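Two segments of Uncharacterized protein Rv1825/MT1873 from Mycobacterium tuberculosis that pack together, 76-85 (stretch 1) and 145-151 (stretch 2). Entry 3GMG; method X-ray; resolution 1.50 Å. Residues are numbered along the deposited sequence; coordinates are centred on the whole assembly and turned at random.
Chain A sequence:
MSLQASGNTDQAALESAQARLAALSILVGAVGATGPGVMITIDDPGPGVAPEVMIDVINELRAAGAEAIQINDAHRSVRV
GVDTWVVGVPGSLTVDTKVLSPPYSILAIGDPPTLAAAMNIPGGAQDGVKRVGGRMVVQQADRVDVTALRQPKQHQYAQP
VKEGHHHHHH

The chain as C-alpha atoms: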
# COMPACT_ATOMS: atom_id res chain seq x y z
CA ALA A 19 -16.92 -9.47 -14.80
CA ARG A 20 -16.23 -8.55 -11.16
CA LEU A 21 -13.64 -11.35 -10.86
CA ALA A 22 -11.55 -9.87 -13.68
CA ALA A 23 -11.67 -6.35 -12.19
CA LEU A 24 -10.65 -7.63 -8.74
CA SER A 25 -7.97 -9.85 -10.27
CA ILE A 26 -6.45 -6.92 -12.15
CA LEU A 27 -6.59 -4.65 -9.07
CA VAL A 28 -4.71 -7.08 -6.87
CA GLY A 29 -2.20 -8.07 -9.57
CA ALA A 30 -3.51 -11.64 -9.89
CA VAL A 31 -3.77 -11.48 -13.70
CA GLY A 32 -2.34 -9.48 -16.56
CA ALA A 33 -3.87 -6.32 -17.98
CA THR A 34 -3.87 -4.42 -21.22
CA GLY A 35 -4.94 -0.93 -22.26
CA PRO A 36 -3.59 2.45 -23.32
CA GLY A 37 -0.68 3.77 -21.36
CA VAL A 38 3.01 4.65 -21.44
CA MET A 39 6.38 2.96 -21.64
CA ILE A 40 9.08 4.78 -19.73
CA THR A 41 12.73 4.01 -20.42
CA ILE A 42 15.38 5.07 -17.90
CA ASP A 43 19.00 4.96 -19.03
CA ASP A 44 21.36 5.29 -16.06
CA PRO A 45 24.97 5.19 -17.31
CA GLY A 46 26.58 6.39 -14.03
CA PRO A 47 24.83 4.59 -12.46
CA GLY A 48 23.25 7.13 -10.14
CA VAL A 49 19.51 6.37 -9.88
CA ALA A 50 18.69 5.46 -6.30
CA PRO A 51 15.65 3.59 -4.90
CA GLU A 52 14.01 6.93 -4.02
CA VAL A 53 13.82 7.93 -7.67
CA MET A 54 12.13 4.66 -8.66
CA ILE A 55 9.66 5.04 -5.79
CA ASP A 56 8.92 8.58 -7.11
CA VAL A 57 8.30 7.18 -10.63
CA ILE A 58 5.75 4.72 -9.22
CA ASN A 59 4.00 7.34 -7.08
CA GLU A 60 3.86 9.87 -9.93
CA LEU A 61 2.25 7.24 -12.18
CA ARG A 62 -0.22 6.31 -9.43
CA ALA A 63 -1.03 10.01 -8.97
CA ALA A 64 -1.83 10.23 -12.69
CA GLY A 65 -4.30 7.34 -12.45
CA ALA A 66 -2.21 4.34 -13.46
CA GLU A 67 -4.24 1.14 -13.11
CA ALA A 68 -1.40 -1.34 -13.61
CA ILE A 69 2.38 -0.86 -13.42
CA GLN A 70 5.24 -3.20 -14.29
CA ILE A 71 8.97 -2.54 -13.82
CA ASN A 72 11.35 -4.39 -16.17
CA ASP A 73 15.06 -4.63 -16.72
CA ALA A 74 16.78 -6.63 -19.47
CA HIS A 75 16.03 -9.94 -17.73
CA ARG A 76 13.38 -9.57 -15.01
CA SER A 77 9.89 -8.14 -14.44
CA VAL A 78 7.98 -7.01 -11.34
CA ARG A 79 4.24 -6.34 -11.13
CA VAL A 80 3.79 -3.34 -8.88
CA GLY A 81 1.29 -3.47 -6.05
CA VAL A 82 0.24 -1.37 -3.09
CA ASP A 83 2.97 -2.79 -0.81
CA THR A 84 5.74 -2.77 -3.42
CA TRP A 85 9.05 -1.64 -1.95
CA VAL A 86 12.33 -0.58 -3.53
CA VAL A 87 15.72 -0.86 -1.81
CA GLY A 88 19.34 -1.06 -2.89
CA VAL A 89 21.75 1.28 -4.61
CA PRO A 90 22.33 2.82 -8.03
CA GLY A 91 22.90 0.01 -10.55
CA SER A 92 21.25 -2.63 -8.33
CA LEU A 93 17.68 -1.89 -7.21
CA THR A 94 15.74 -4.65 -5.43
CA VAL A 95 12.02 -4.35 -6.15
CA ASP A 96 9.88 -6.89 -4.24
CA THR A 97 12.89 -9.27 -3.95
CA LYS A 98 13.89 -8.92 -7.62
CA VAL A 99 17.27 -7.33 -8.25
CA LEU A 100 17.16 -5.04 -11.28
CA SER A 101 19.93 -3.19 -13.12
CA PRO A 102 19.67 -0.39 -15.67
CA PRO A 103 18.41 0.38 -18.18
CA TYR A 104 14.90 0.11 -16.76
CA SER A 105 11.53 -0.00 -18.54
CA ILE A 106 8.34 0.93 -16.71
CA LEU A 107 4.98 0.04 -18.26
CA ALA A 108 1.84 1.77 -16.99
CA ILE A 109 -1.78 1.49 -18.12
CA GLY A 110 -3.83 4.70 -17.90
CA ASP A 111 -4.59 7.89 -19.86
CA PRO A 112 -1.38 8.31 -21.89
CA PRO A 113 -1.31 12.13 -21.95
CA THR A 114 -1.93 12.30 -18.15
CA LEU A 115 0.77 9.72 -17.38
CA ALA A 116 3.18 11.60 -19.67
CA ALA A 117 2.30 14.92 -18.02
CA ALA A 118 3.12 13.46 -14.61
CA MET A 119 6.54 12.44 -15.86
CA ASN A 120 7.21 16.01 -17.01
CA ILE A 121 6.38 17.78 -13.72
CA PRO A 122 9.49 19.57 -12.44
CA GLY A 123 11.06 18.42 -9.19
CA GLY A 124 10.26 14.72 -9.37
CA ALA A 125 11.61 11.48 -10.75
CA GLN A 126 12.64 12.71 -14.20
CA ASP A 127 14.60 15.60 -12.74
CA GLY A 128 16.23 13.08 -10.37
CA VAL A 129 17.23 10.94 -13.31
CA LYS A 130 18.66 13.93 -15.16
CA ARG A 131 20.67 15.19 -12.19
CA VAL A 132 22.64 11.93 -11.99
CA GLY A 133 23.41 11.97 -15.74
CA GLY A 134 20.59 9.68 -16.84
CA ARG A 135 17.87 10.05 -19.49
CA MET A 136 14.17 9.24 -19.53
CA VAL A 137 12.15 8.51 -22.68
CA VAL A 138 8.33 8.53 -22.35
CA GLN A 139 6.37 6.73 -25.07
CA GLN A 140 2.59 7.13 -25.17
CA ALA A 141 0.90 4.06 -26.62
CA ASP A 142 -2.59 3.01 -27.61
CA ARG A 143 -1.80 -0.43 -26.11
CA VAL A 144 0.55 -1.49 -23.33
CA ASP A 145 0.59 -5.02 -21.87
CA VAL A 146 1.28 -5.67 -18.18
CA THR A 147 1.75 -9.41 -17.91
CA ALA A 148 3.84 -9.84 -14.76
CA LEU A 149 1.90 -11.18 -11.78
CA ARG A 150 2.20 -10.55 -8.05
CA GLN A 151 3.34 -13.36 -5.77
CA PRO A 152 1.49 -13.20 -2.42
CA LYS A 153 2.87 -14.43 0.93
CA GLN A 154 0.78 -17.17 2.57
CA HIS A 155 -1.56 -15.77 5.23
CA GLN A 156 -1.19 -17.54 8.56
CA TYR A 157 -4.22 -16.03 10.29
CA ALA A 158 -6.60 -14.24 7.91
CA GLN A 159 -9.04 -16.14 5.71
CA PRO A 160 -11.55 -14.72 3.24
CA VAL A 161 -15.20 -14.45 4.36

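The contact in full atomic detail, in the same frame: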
# COMPACT_ATOMS: atom_id res chain seq x y z
N ARG A 76 14.39 -9.29 -16.04
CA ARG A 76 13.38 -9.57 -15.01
C ARG A 76 12.24 -8.57 -15.05
O ARG A 76 12.39 -7.48 -15.59
CB ARG A 76 14.03 -9.56 -13.64
CG ARG A 76 15.01 -10.74 -13.44
CD ARG A 76 15.95 -10.51 -12.28
NE ARG A 76 16.81 -9.34 -12.50
CZ ARG A 76 17.95 -9.32 -13.20
NH1 ARG A 76 18.62 -8.17 -13.31
NH2 ARG A 76 18.43 -10.42 -13.78
N SER A 77 11.10 -8.97 -14.48
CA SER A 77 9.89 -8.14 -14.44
C SER A 77 9.25 -8.20 -13.06
O SER A 77 9.25 -9.24 -12.42
CB SER A 77 8.89 -8.58 -15.50
OG SER A 77 9.48 -8.57 -16.79
N VAL A 78 8.69 -7.08 -12.61
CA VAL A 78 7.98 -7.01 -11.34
C VAL A 78 6.65 -6.30 -11.56
O VAL A 78 6.61 -5.21 -12.10
CB VAL A 78 8.78 -6.26 -10.28
CG1 VAL A 78 8.02 -6.27 -8.94
CG2 VAL A 78 10.17 -6.89 -10.10
N ARG A 79 5.56 -6.95 -11.15
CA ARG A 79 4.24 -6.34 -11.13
C ARG A 79 4.13 -5.52 -9.87
O ARG A 79 4.26 -6.04 -8.77
CB ARG A 79 3.17 -7.44 -11.13
CG ARG A 79 1.73 -6.89 -11.09
CD ARG A 79 1.40 -6.07 -12.34
NE ARG A 79 -0.03 -5.78 -12.42
CZ ARG A 79 -0.97 -6.61 -12.86
NH1 ARG A 79 -2.25 -6.22 -12.84
NH2 ARG A 79 -0.65 -7.83 -13.28
N VAL A 80 3.90 -4.23 -10.03
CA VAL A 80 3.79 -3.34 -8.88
C VAL A 80 2.46 -3.53 -8.19
O VAL A 80 1.43 -3.72 -8.83
CB VAL A 80 3.96 -1.86 -9.29
CG1 VAL A 80 3.74 -0.92 -8.11
CG2 VAL A 80 5.35 -1.64 -9.85
N GLY A 81 2.50 -3.50 -6.86
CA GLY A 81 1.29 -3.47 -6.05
C GLY A 81 1.41 -2.48 -4.92
O GLY A 81 2.43 -1.79 -4.77
N VAL A 82 0.37 -2.42 -4.10
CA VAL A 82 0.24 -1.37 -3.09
C VAL A 82 1.38 -1.41 -2.06
O VAL A 82 1.83 -0.37 -1.61
CB VAL A 82 -1.15 -1.44 -2.40
CG1 VAL A 82 -1.33 -2.77 -1.68
CG2 VAL A 82 -1.32 -0.25 -1.45
N ASP A 83 1.88 -2.61 -1.77
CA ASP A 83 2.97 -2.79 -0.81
C ASP A 83 4.34 -2.97 -1.45
O ASP A 83 5.29 -3.36 -0.78
CB ASP A 83 2.67 -3.96 0.16
CG ASP A 83 2.55 -5.32 -0.54
OD1 ASP A 83 2.30 -5.40 -1.75
OD2 ASP A 83 2.69 -6.36 0.17
N THR A 84 4.45 -2.68 -2.75
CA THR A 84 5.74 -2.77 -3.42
C THR A 84 6.75 -1.86 -2.75
O THR A 84 6.44 -0.72 -2.42
CB THR A 84 5.61 -2.42 -4.91
OG1 THR A 84 5.00 -3.52 -5.59
CG2 THR A 84 6.99 -2.14 -5.52
N TRP A 85 7.95 -2.39 -2.55
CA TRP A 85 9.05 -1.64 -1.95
C TRP A 85 10.25 -1.68 -2.87
O TRP A 85 10.40 -2.61 -3.66
CB TRP A 85 9.44 -2.20 -0.56
CG TRP A 85 9.60 -3.72 -0.49
CD1 TRP A 85 8.67 -4.62 -0.04
CD2 TRP A 85 10.76 -4.50 -0.85
NE1 TRP A 85 9.16 -5.90 -0.11
CE2 TRP A 85 10.44 -5.85 -0.60
CE3 TRP A 85 12.02 -4.18 -1.36
CZ2 TRP A 85 11.35 -6.89 -0.85
CZ3 TRP A 85 12.92 -5.21 -1.62
CH2 TRP A 85 12.58 -6.55 -1.35
N ASP A 145 0.93 -3.78 -22.55
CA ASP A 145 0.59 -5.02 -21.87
C ASP A 145 1.39 -5.19 -20.58
O ASP A 145 2.61 -5.11 -20.60
CB ASP A 145 0.85 -6.25 -22.76
CG ASP A 145 -0.09 -6.34 -23.97
OD1 ASP A 145 -1.00 -5.50 -24.15
OD2 ASP A 145 0.12 -7.28 -24.76
N VAL A 146 0.68 -5.41 -19.48
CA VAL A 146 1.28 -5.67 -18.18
C VAL A 146 0.99 -7.12 -17.86
O VAL A 146 -0.14 -7.46 -17.49
CB VAL A 146 0.70 -4.72 -17.09
CG1 VAL A 146 1.12 -5.19 -15.69
CG2 VAL A 146 1.18 -3.29 -17.36
N THR A 147 1.98 -7.97 -18.01
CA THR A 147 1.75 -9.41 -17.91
C THR A 147 2.37 -10.05 -16.67
O THR A 147 2.03 -11.19 -16.35
CB THR A 147 2.28 -10.15 -19.18
OG1 THR A 147 3.69 -9.94 -19.29
CG2 THR A 147 1.59 -9.64 -20.43
N ALA A 148 3.27 -9.34 -16.00
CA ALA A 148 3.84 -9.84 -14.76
C ALA A 148 2.75 -9.94 -13.71
O ALA A 148 1.86 -9.12 -13.67
CB ALA A 148 4.97 -8.90 -14.28
N LEU A 149 2.86 -10.94 -12.83
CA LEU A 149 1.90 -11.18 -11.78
C LEU A 149 2.53 -11.03 -10.40
O LEU A 149 3.73 -11.27 -10.22
CB LEU A 149 1.31 -12.60 -11.90
CG LEU A 149 0.75 -12.98 -13.27
CD1 LEU A 149 0.22 -14.42 -13.22
CD2 LEU A 149 -0.33 -12.01 -13.75
N ARG A 150 1.72 -10.63 -9.43
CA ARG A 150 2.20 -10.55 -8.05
C ARG A 150 2.20 -11.92 -7.40
O ARG A 150 1.36 -12.76 -7.72
CB ARG A 150 1.35 -9.59 -7.24
CG ARG A 150 1.47 -8.18 -7.72
CD ARG A 150 1.24 -7.22 -6.60
NE ARG A 150 2.45 -7.02 -5.81
CZ ARG A 150 2.47 -6.66 -4.53
NH1 ARG A 150 1.33 -6.48 -3.85
NH2 ARG A 150 3.64 -6.49 -3.92
N GLN A 151 3.15 -12.11 -6.49
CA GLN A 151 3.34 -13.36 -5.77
C GLN A 151 3.08 -13.14 -4.28
O GLN A 151 3.96 -12.66 -3.56
CB GLN A 151 4.78 -13.86 -6.00
CG GLN A 151 5.14 -14.10 -7.47
CD GLN A 151 4.24 -15.14 -8.14
OE1 GLN A 151 3.71 -14.91 -9.23
NE2 GLN A 151 4.06 -16.28 -7.48
O HOH W 1 5.95 -9.73 -10.25
O HOH W 2 5.19 -7.47 -6.67

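Ser77 to Arg79 lie in a strand, and Gly81 to Thr84 form a type I turn, closed by the backbone hydrogen bond from Thr84 N to Gly81 O (3.0 Å). Stretch 2 leaves its strand after Val146, and the nearest CA atoms, those of Arg79 and Ala148, lie 5.1 Å apart. No direct backbone-to-backbone hydrogen bond joins the two; water 1 bridges instead, donating to Leu149 O (2.7 Å) and accepting from Arg79 N (2.9 Å).

Two arginines, one from each side, reach across. Arg79 points toward stretch 2, and its NH2 donates to Ala148 O at 2.8 Å, near the guanidinium plane, while Val146 CG1 covers one face of that group. Ala148 points toward stretch 1, its CB 3.9 Å from Arg79 CB.

Arg150 leaves its backbone sideways, but its end reaches the turn. There Asp83 OD1 receives both Arg150 NH1 (2.6 Å) and NH2 (2.8 Å) in a salt bridge at the guanidinium edge. Gly81 N lies over one face, and a CB on Gly81 would sit 2.3 Å from Arg150 NH1, a clash. Thr84 OG1 braces the turn by accepting from Gly81 N (2.8 Å). The rule is shared: each arginine pairs a hydrogen-bonded guanidinium edge with aliphatic packing, CG of Arg79 to CG of Arg150 at 3.6 Å.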